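Long-range contact in alpha-toxin (Clostridium novyi, PDB 2VK9), which is a large clostridial toxin whose catalytic domain, the part modelled here, belongs to the GT-A clan: residues 396-409 with 473-487. Numbering follows the deposited sequence.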
ATOM      1  N   LEU A 396       2.343   5.122 -16.887  1.00 26.18           N
ATOM      2  CA  LEU A 396       2.994   3.843 -17.149  1.00 26.28           C
ATOM      3  C   LEU A 396       3.226   3.028 -15.874  1.00 26.19           C
ATOM      4  O   LEU A 396       2.891   1.841 -15.831  1.00 26.43           O
ATOM      5  CB  LEU A 396       4.313   4.062 -17.893  1.00 26.49           C
ATOM      6  CG  LEU A 396       5.155   2.815 -18.200  1.00 27.30           C
ATOM      7  CD1 LEU A 396       4.576   2.009 -19.371  1.00 28.60           C
ATOM      8  CD2 LEU A 396       6.590   3.210 -18.477  1.00 26.60           C
ATOM      9  N   THR A 397       3.795   3.654 -14.844  1.00 25.79           N
ATOM     10  CA  THR A 397       4.006   2.967 -13.565  1.00 25.71           C
ATOM     11  C   THR A 397       2.682   2.496 -12.941  1.00 25.82           C
ATOM     12  O   THR A 397       2.644   1.455 -12.289  1.00 25.80           O
ATOM     13  CB  THR A 397       4.804   3.828 -12.562  1.00 25.58           C
ATOM     14  OG1 THR A 397       6.068   4.173 -13.131  1.00 25.45           O
ATOM     15  CG2 THR A 397       5.062   3.071 -11.285  1.00 25.36           C
ATOM     16  N   LEU A 398       1.608   3.259 -13.150  1.00 25.93           N
ATOM     17  CA  LEU A 398       0.296   2.870 -12.665  1.00 25.90           C
ATOM     18  C   LEU A 398      -0.188   1.604 -13.361  1.00 26.69           C
ATOM     19  O   LEU A 398      -0.725   0.701 -12.714  1.00 26.68           O
ATOM     20  CB  LEU A 398      -0.720   3.995 -12.845  1.00 25.92           C
ATOM     21  CG  LEU A 398      -2.089   3.795 -12.165  1.00 24.97           C
ATOM     22  CD1 LEU A 398      -1.986   3.974 -10.677  1.00 23.72           C
ATOM     23  CD2 LEU A 398      -3.127   4.747 -12.728  1.00 25.35           C
ATOM     24  N   ASN A 399       0.002   1.527 -14.677  1.00 27.27           N
ATOM     25  CA  ASN A 399      -0.336   0.301 -15.393  1.00 27.81           C
ATOM     26  C   ASN A 399       0.488  -0.880 -14.912  1.00 27.45           C
ATOM     27  O   ASN A 399      -0.031  -1.993 -14.836  1.00 27.76           O
ATOM     28  CB  ASN A 399      -0.231   0.472 -16.909  1.00 28.32           C
ATOM     29  CG  ASN A 399      -1.424   1.236 -17.496  1.00 31.16           C
ATOM     30  OD1 ASN A 399      -1.251   2.108 -18.357  1.00 34.24           O
ATOM     31  ND2 ASN A 399      -2.643   0.920 -17.023  1.00 32.98           N
ATOM     32  N   ASN A 400       1.748  -0.625 -14.562  1.00 26.71           N
ATOM     33  CA  ASN A 400       2.597  -1.644 -13.972  1.00 26.47           C
ATOM     34  C   ASN A 400       2.133  -2.062 -12.588  1.00 26.46           C
ATOM     35  O   ASN A 400       2.240  -3.235 -12.224  1.00 26.69           O
ATOM     36  CB  ASN A 400       4.041  -1.171 -13.890  1.00 26.65           C
ATOM     37  CG  ASN A 400       4.716  -1.114 -15.236  1.00 26.81           C
ATOM     38  OD1 ASN A 400       4.307  -1.783 -16.201  1.00 26.02           O
ATOM     39  ND2 ASN A 400       5.772  -0.309 -15.314  1.00 26.89           N
ATOM     40  N   LEU A 401       1.628  -1.094 -11.823  1.00 26.35           N
ATOM     41  CA  LEU A 401       1.026  -1.351 -10.518  1.00 25.81           C
ATOM     42  C   LEU A 401      -0.197  -2.261 -10.609  1.00 25.99           C
ATOM     43  O   LEU A 401      -0.307  -3.214  -9.843  1.00 26.11           O
ATOM     44  CB  LEU A 401       0.660  -0.042  -9.834  1.00 25.69           C
ATOM     45  CG  LEU A 401       0.223  -0.092  -8.369  1.00 25.50           C
ATOM     46  CD1 LEU A 401       1.337  -0.628  -7.491  1.00 24.85           C
ATOM     47  CD2 LEU A 401      -0.192   1.300  -7.924  1.00 25.18           C
ATOM     48  N   ILE A 402      -1.098  -1.975 -11.549  1.00 26.09           N
ATOM     49  CA  ILE A 402      -2.318  -2.777 -11.730  1.00 26.31           C
ATOM     50  C   ILE A 402      -1.942  -4.169 -12.200  1.00 27.10           C
ATOM     51  O   ILE A 402      -2.559  -5.157 -11.799  1.00 27.02           O
ATOM     52  CB  ILE A 402      -3.304  -2.140 -12.751  1.00 26.02           C
ATOM     53  CG1 ILE A 402      -3.890  -0.835 -12.205  1.00 25.08           C
ATOM     54  CG2 ILE A 402      -4.424  -3.118 -13.115  1.00 25.08           C
ATOM     55  CD1 ILE A 402      -4.287   0.159 -13.274  1.00 23.81           C
ATOM     56  N   SER A 403      -0.915  -4.221 -13.050  1.00 27.97           N
ATOM     57  CA  SER A 403      -0.351  -5.466 -13.547  1.00 28.73           C
ATOM     58  C   SER A 403       0.250  -6.292 -12.398  1.00 28.98           C
ATOM     59  O   SER A 403      -0.069  -7.473 -12.258  1.00 28.71           O
ATOM     60  CB  SER A 403       0.693  -5.166 -14.619  1.00 28.88           C
ATOM     61  OG  SER A 403       1.324  -6.351 -15.062  1.00 30.44           O
ATOM     62  N   GLN A 404       1.086  -5.659 -11.570  1.00 29.48           N
ATOM     63  CA  GLN A 404       1.622  -6.305 -10.369  1.00 30.24           C
ATOM     64  C   GLN A 404       0.522  -6.927  -9.515  1.00 30.59           C
ATOM     65  O   GLN A 404       0.581  -8.112  -9.183  1.00 30.74           O
ATOM     66  CB  GLN A 404       2.410  -5.320  -9.512  1.00 30.15           C
ATOM     67  CG  GLN A 404       3.826  -5.042  -9.972  1.00 32.28           C
ATOM     68  CD  GLN A 404       4.796  -6.208  -9.775  1.00 34.67           C
ATOM     69  OE1 GLN A 404       4.513  -7.176  -9.056  1.00 35.31           O
ATOM     70  NE2 GLN A 404       5.960  -6.110 -10.420  1.00 35.23           N
ATOM     71  N   LEU A 405      -0.479  -6.121  -9.166  1.00 31.03           N
ATOM     72  CA  LEU A 405      -1.567  -6.571  -8.307  1.00 31.61           C
ATOM     73  C   LEU A 405      -2.305  -7.764  -8.923  1.00 31.97           C
ATOM     74  O   LEU A 405      -2.555  -8.755  -8.235  1.00 31.81           O
ATOM     75  CB  LEU A 405      -2.546  -5.423  -7.997  1.00 31.63           C
ATOM     76  CG  LEU A 405      -3.680  -5.707  -6.997  1.00 31.61           C
ATOM     77  CD1 LEU A 405      -3.211  -5.575  -5.575  1.00 32.18           C
ATOM     78  CD2 LEU A 405      -4.838  -4.769  -7.200  1.00 32.67           C
ATOM     79  N   GLU A 406      -2.633  -7.661 -10.215  1.00 32.26           N
ATOM     80  CA  GLU A 406      -3.355  -8.715 -10.926  1.00 32.73           C
ATOM     81  C   GLU A 406      -2.533  -9.989 -10.990  1.00 32.83           C
ATOM     82  O   GLU A 406      -3.053 -11.087 -10.796  1.00 32.71           O
ATOM     83  CB  GLU A 406      -3.690  -8.275 -12.343  1.00 32.84           C
ATOM     84  CG  GLU A 406      -4.975  -7.490 -12.481  1.00 34.02           C
ATOM     85  CD  GLU A 406      -5.116  -6.849 -13.853  1.00 36.24           C
ATOM     86  OE1 GLU A 406      -4.231  -7.078 -14.711  1.00 37.69           O
ATOM     87  OE2 GLU A 406      -6.109  -6.111 -14.079  1.00 37.11           O
ATOM     88  N   ASN A 407      -1.241  -9.822 -11.257  1.00 33.05           N
ATOM     89  CA  ASN A 407      -0.307 -10.937 -11.324  1.00 33.19           C
ATOM     90  C   ASN A 407      -0.185 -11.690 -10.001  1.00 33.11           C
ATOM     91  O   ASN A 407      -0.277 -12.913  -9.969  1.00 33.19           O
ATOM     92  CB  ASN A 407       1.067 -10.444 -11.775  1.00 33.32           C
ATOM     93  CG  ASN A 407       2.065 -11.565 -11.928  1.00 33.22           C
ATOM     94  OD1 ASN A 407       1.924 -12.422 -12.797  1.00 33.96           O
ATOM     95  ND2 ASN A 407       3.086 -11.559 -11.085  1.00 32.79           N
ATOM     96  N   ARG A 408       0.015 -10.950  -8.915  1.00 33.02           N
ATOM     97  CA  ARG A 408       0.177 -11.547  -7.598  1.00 32.98           C
ATOM     98  C   ARG A 408      -1.085 -12.218  -7.091  1.00 33.28           C
ATOM     99  O   ARG A 408      -1.009 -13.242  -6.415  1.00 33.58           O
ATOM    100  CB  ARG A 408       0.653 -10.503  -6.602  1.00 32.74           C
ATOM    101  CG  ARG A 408       2.086 -10.150  -6.819  1.00 32.36           C
ATOM    102  CD  ARG A 408       2.402  -8.806  -6.284  1.00 32.39           C
ATOM    103  NE  ARG A 408       3.721  -8.391  -6.738  1.00 32.88           N
ATOM    104  CZ  ARG A 408       4.806  -8.364  -5.976  1.00 32.56           C
ATOM    105  NH1 ARG A 408       4.740  -8.711  -4.692  1.00 31.87           N
ATOM    106  NH2 ARG A 408       5.955  -7.973  -6.503  1.00 32.41           N
ATOM    107  N   TYR A 409      -2.238 -11.645  -7.419  1.00 33.52           N
ATOM    108  CA  TYR A 409      -3.508 -12.206  -6.991  1.00 33.82           C
ATOM    109  C   TYR A 409      -3.865 -13.455  -7.776  1.00 34.50           C
ATOM    110  O   TYR A 409      -4.358 -14.419  -7.198  1.00 34.39           O
ATOM    111  CB  TYR A 409      -4.638 -11.163  -7.029  1.00 33.65           C
ATOM    112  CG  TYR A 409      -4.875 -10.514  -5.680  1.00 32.83           C
ATOM    113  CD1 TYR A 409      -5.740 -11.098  -4.745  1.00 31.95           C
ATOM    114  CD2 TYR A 409      -4.210  -9.336  -5.320  1.00 31.81           C
ATOM    115  CE1 TYR A 409      -5.945 -10.523  -3.493  1.00 30.61           C
ATOM    116  CE2 TYR A 409      -4.410  -8.752  -4.073  1.00 31.47           C
ATOM    117  CZ  TYR A 409      -5.282  -9.354  -3.168  1.00 30.98           C
ATOM    118  OH  TYR A 409      -5.483  -8.780  -1.941  1.00 30.37           O
ATOM    119  N   PHE A 473       2.718  -8.064   0.669  1.00 44.49           N
ATOM    120  CA  PHE A 473       3.204  -8.772  -0.527  1.00 43.55           C
ATOM    121  C   PHE A 473       2.206  -8.802  -1.682  1.00 42.63           C
ATOM    122  O   PHE A 473       2.598  -8.989  -2.837  1.00 42.41           O
ATOM    123  CB  PHE A 473       3.570 -10.219  -0.178  1.00 43.76           C
ATOM    124  CG  PHE A 473       4.802 -10.357   0.677  1.00 44.80           C
ATOM    125  CD1 PHE A 473       4.751 -10.114   2.057  1.00 45.75           C
ATOM    126  CD2 PHE A 473       6.011 -10.753   0.111  1.00 45.11           C
ATOM    127  CE1 PHE A 473       5.897 -10.251   2.858  1.00 45.54           C
ATOM    128  CE2 PHE A 473       7.154 -10.892   0.900  1.00 45.39           C
ATOM    129  CZ  PHE A 473       7.095 -10.640   2.277  1.00 45.30           C
ATOM    130  N   PHE A 474       0.921  -8.635  -1.370  1.00 41.68           N
ATOM    131  CA  PHE A 474      -0.125  -8.789  -2.380  1.00 40.71           C
ATOM    132  C   PHE A 474      -0.783  -7.491  -2.823  1.00 39.96           C
ATOM    133  O   PHE A 474      -1.086  -7.334  -4.003  1.00 39.53           O
ATOM    134  CB  PHE A 474      -1.174  -9.806  -1.926  1.00 40.85           C
ATOM    135  CG  PHE A 474      -0.596 -11.149  -1.591  1.00 40.95           C
ATOM    136  CD1 PHE A 474      -0.224 -11.452  -0.290  1.00 41.60           C
ATOM    137  CD2 PHE A 474      -0.403 -12.103  -2.580  1.00 40.89           C
ATOM    138  CE1 PHE A 474       0.325 -12.687   0.018  1.00 41.70           C
ATOM    139  CE2 PHE A 474       0.142 -13.341  -2.277  1.00 40.53           C
ATOM    140  CZ  PHE A 474       0.509 -13.631  -0.983  1.00 40.87           C
ATOM    141  N   SER A 475      -0.991  -6.563  -1.892  1.00 39.27           N
ATOM    142  CA  SER A 475      -1.646  -5.292  -2.228  1.00 38.67           C
ATOM    143  C   SER A 475      -0.930  -4.057  -1.687  1.00 37.99           C
ATOM    144  O   SER A 475      -1.185  -2.933  -2.127  1.00 37.95           O
ATOM    145  CB  SER A 475      -3.111  -5.307  -1.772  1.00 38.68           C
ATOM    146  OG  SER A 475      -3.207  -5.425  -0.363  1.00 39.14           O
ATOM    147  N   GLY A 476      -0.023  -4.279  -0.745  1.00 37.30           N
ATOM    148  CA  GLY A 476       0.649  -3.192  -0.049  1.00 36.48           C
ATOM    149  C   GLY A 476       1.968  -2.779  -0.663  1.00 35.87           C
ATOM    150  O   GLY A 476       2.250  -3.106  -1.820  1.00 35.85           O
ATOM    151  N   PRO A 477       2.794  -2.065   0.122  1.00 35.40           N
ATOM    152  CA  PRO A 477       4.030  -1.402  -0.309  1.00 35.18           C
ATOM    153  C   PRO A 477       4.958  -2.211  -1.220  1.00 34.83           C
ATOM    154  O   PRO A 477       5.568  -1.633  -2.117  1.00 34.95           O
ATOM    155  CB  PRO A 477       4.724  -1.075   1.012  1.00 35.18           C
ATOM    156  CG  PRO A 477       3.606  -0.867   1.956  1.00 35.22           C
ATOM    157  CD  PRO A 477       2.536  -1.845   1.555  1.00 35.15           C
ATOM    158  N   ASN A 478       5.062  -3.522  -1.013  1.00 34.31           N
ATOM    159  CA  ASN A 478       5.991  -4.333  -1.811  1.00 33.65           C
ATOM    160  C   ASN A 478       5.641  -4.356  -3.289  1.00 32.95           C
ATOM    161  O   ASN A 478       6.524  -4.409  -4.137  1.00 33.19           O
ATOM    162  CB  ASN A 478       6.112  -5.763  -1.267  1.00 33.87           C
ATOM    163  CG  ASN A 478       6.924  -5.847   0.042  1.00 34.32           C
ATOM    164  OD1 ASN A 478       7.455  -4.844   0.550  1.00 33.64           O
ATOM    165  ND2 ASN A 478       7.017  -7.063   0.591  1.00 34.58           N
ATOM    166  N   ILE A 479       4.353  -4.298  -3.600  1.00 32.18           N
ATOM    167  CA  ILE A 479       3.909  -4.306  -4.993  1.00 31.42           C
ATOM    168  C   ILE A 479       4.180  -2.949  -5.668  1.00 31.18           C
ATOM    169  O   ILE A 479       4.230  -2.850  -6.894  1.00 30.83           O
ATOM    170  CB  ILE A 479       2.412  -4.724  -5.123  1.00 31.21           C
ATOM    171  CG1 ILE A 479       1.480  -3.515  -4.911  1.00 31.33           C
ATOM    172  CG2 ILE A 479       2.084  -5.827  -4.131  1.00 30.21           C
ATOM    173  CD1 ILE A 479       0.050  -3.721  -5.383  1.00 31.30           C
ATOM    174  N   TYR A 480       4.355  -1.914  -4.851  1.00 31.08           N
ATOM    175  CA  TYR A 480       4.643  -0.570  -5.344  1.00 31.12           C
ATOM    176  C   TYR A 480       6.106  -0.447  -5.719  1.00 31.61           C
ATOM    177  O   TYR A 480       6.434   0.118  -6.767  1.00 31.54           O
ATOM    178  CB  TYR A 480       4.256   0.505  -4.318  1.00 30.69           C
ATOM    179  CG  TYR A 480       2.765   0.705  -4.208  1.00 29.89           C
ATOM    180  CD1 TYR A 480       1.958  -0.275  -3.633  1.00 28.74           C
ATOM    181  CD2 TYR A 480       2.156   1.859  -4.680  1.00 28.87           C
ATOM    182  CE1 TYR A 480       0.607  -0.117  -3.533  1.00 28.49           C
ATOM    183  CE2 TYR A 480       0.779   2.027  -4.573  1.00 28.74           C
ATOM    184  CZ  TYR A 480       0.016   1.029  -4.000  1.00 28.42           C
ATOM    185  OH  TYR A 480      -1.346   1.148  -3.885  1.00 29.20           O
ATOM    186  N   SER A 481       6.978  -0.992  -4.873  1.00 31.92           N
ATOM    187  CA  SER A 481       8.399  -0.973  -5.162  1.00 32.89           C
ATOM    188  C   SER A 481       8.736  -1.922  -6.296  1.00 33.18           C
ATOM    189  O   SER A 481       9.733  -1.718  -6.981  1.00 33.80           O
ATOM    190  CB  SER A 481       9.242  -1.273  -3.925  1.00 32.66           C
ATOM    191  OG  SER A 481       8.744  -2.408  -3.276  1.00 34.27           O
ATOM    192  N   SER A 482       7.901  -2.931  -6.514  1.00 33.38           N
ATOM    193  CA  SER A 482       8.079  -3.812  -7.662  1.00 33.93           C
ATOM    194  C   SER A 482       7.524  -3.213  -8.956  1.00 34.46           C
ATOM    195  O   SER A 482       8.073  -3.442 -10.037  1.00 34.64           O
ATOM    196  CB  SER A 482       7.482  -5.199  -7.405  1.00 33.98           C
ATOM    197  OG  SER A 482       8.200  -5.895  -6.397  1.00 33.76           O
ATOM    198  N   ALA A 483       6.432  -2.457  -8.855  1.00 34.97           N
ATOM    199  CA  ALA A 483       5.867  -1.772 -10.022  1.00 35.31           C
ATOM    200  C   ALA A 483       6.802  -0.649 -10.464  1.00 35.52           C
ATOM    201  O   ALA A 483       6.914  -0.329 -11.644  1.00 35.24           O
ATOM    202  CB  ALA A 483       4.490  -1.232  -9.705  1.00 35.36           C
ATOM    203  N   THR A 484       7.472  -0.063  -9.483  1.00 36.24           N
ATOM    204  CA  THR A 484       8.493   0.946  -9.690  1.00 37.03           C
ATOM    205  C   THR A 484       9.746   0.328 -10.314  1.00 37.37           C
ATOM    206  O   THR A 484      10.361   0.908 -11.208  1.00 37.29           O
ATOM    207  CB  THR A 484       8.819   1.580  -8.346  1.00 36.73           C
ATOM    208  OG1 THR A 484       7.686   2.333  -7.921  1.00 38.42           O
ATOM    209  CG2 THR A 484       9.944   2.513  -8.452  1.00 37.67           C
ATOM    210  N   CYS A 485      10.105  -0.858  -9.832  1.00 38.18           N
ATOM    211  CA  CYS A 485      11.221  -1.619 -10.354  1.00 38.35           C
ATOM    212  C   CYS A 485      10.961  -2.080 -11.790  1.00 38.45           C
ATOM    213  O   CYS A 485      11.859  -2.062 -12.614  1.00 38.30           O
ATOM    214  CB  CYS A 485      11.479  -2.814  -9.447  1.00 38.46           C
ATOM    215  SG  CYS A 485      12.999  -3.702  -9.799  1.00 39.41           S
ATOM    216  N   ASP A 486       9.728  -2.497 -12.063  1.00 38.97           N
ATOM    217  CA  ASP A 486       9.253  -2.801 -13.416  1.00 39.70           C
ATOM    218  C   ASP A 486       9.592  -1.658 -14.370  1.00 39.47           C
ATOM    219  O   ASP A 486      10.178  -1.870 -15.426  1.00 39.82           O
ATOM    220  CB  ASP A 486       7.713  -2.964 -13.425  1.00 40.31           C
ATOM    221  CG  ASP A 486       7.230  -4.378 -13.093  1.00 42.07           C
ATOM    222  OD1 ASP A 486       8.063  -5.290 -12.881  1.00 44.52           O
ATOM    223  OD2 ASP A 486       5.983  -4.577 -13.066  1.00 43.73           O
ATOM    224  N   THR A 487       9.201  -0.447 -13.990  1.00 39.18           N
ATOM    225  CA  THR A 487       9.306   0.709 -14.858  1.00 39.27           C
ATOM    226  C   THR A 487      10.768   1.068 -15.113  1.00 39.28           C
ATOM    227  O   THR A 487      11.180   1.255 -16.260  1.00 39.36           O
ATOM    228  CB  THR A 487       8.545   1.925 -14.262  1.00 39.22           C
ATOM    229  OG1 THR A 487       7.161   1.597 -14.103  1.00 39.28           O
ATOM    230  CG2 THR A 487       8.658   3.143 -15.168  1.00 39.08           C
TER
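In this buried helix-helix packing, L401 meets A483 where segments 396-409 and 477-487 of two longer helices cross, about 10 Å from the centre of the chain (centre to centre). The two axes approach to 8.4 Å and run at 127° to each other, and the small methyl of A483 allows this closeness: its CB rests 3.6 Å from L401 CA, a knob among T397, N400, L401 and Q404. With CG of L401 anti to the backbone N (chi1 -170°) and chi2 at 62°, CD1 comes over the face of the Y480 ring, 3.7 Å from its centroid, a CH-pi contact. Beyond it L405 meets I479, a branched residue broad enough to touch L401, L405 and R408 together.

Polar side chains border this apolar seam. Q404, bent at chi2, is a knob among I479, S482, A483 and D486; its NE2 donates to D486 OD2 from above the carboxylate plane, while D486 is also held by backbone N-H groups of N493 and T494. Q404 OE1 in turn receives both NE and NH2 of R408, side-on, consistent with a long arginine steadied from its own helix. R408 also reaches the residues before helix 477-487, where NH1 donates to F473 O at 2.8 Å, nearly in the guanidinium plane, and I479 lies over one guanidinium face. Towards the other end, N400 ND2 donates to T487 OG1 (2.7 Å), which lies in its amide plane.

An alanine knob at a close approach is a familiar feature of knobs-into-holes helix packing; here, with an added polar border, it joins two helices of a GT-A glycosyltransferase-type fold.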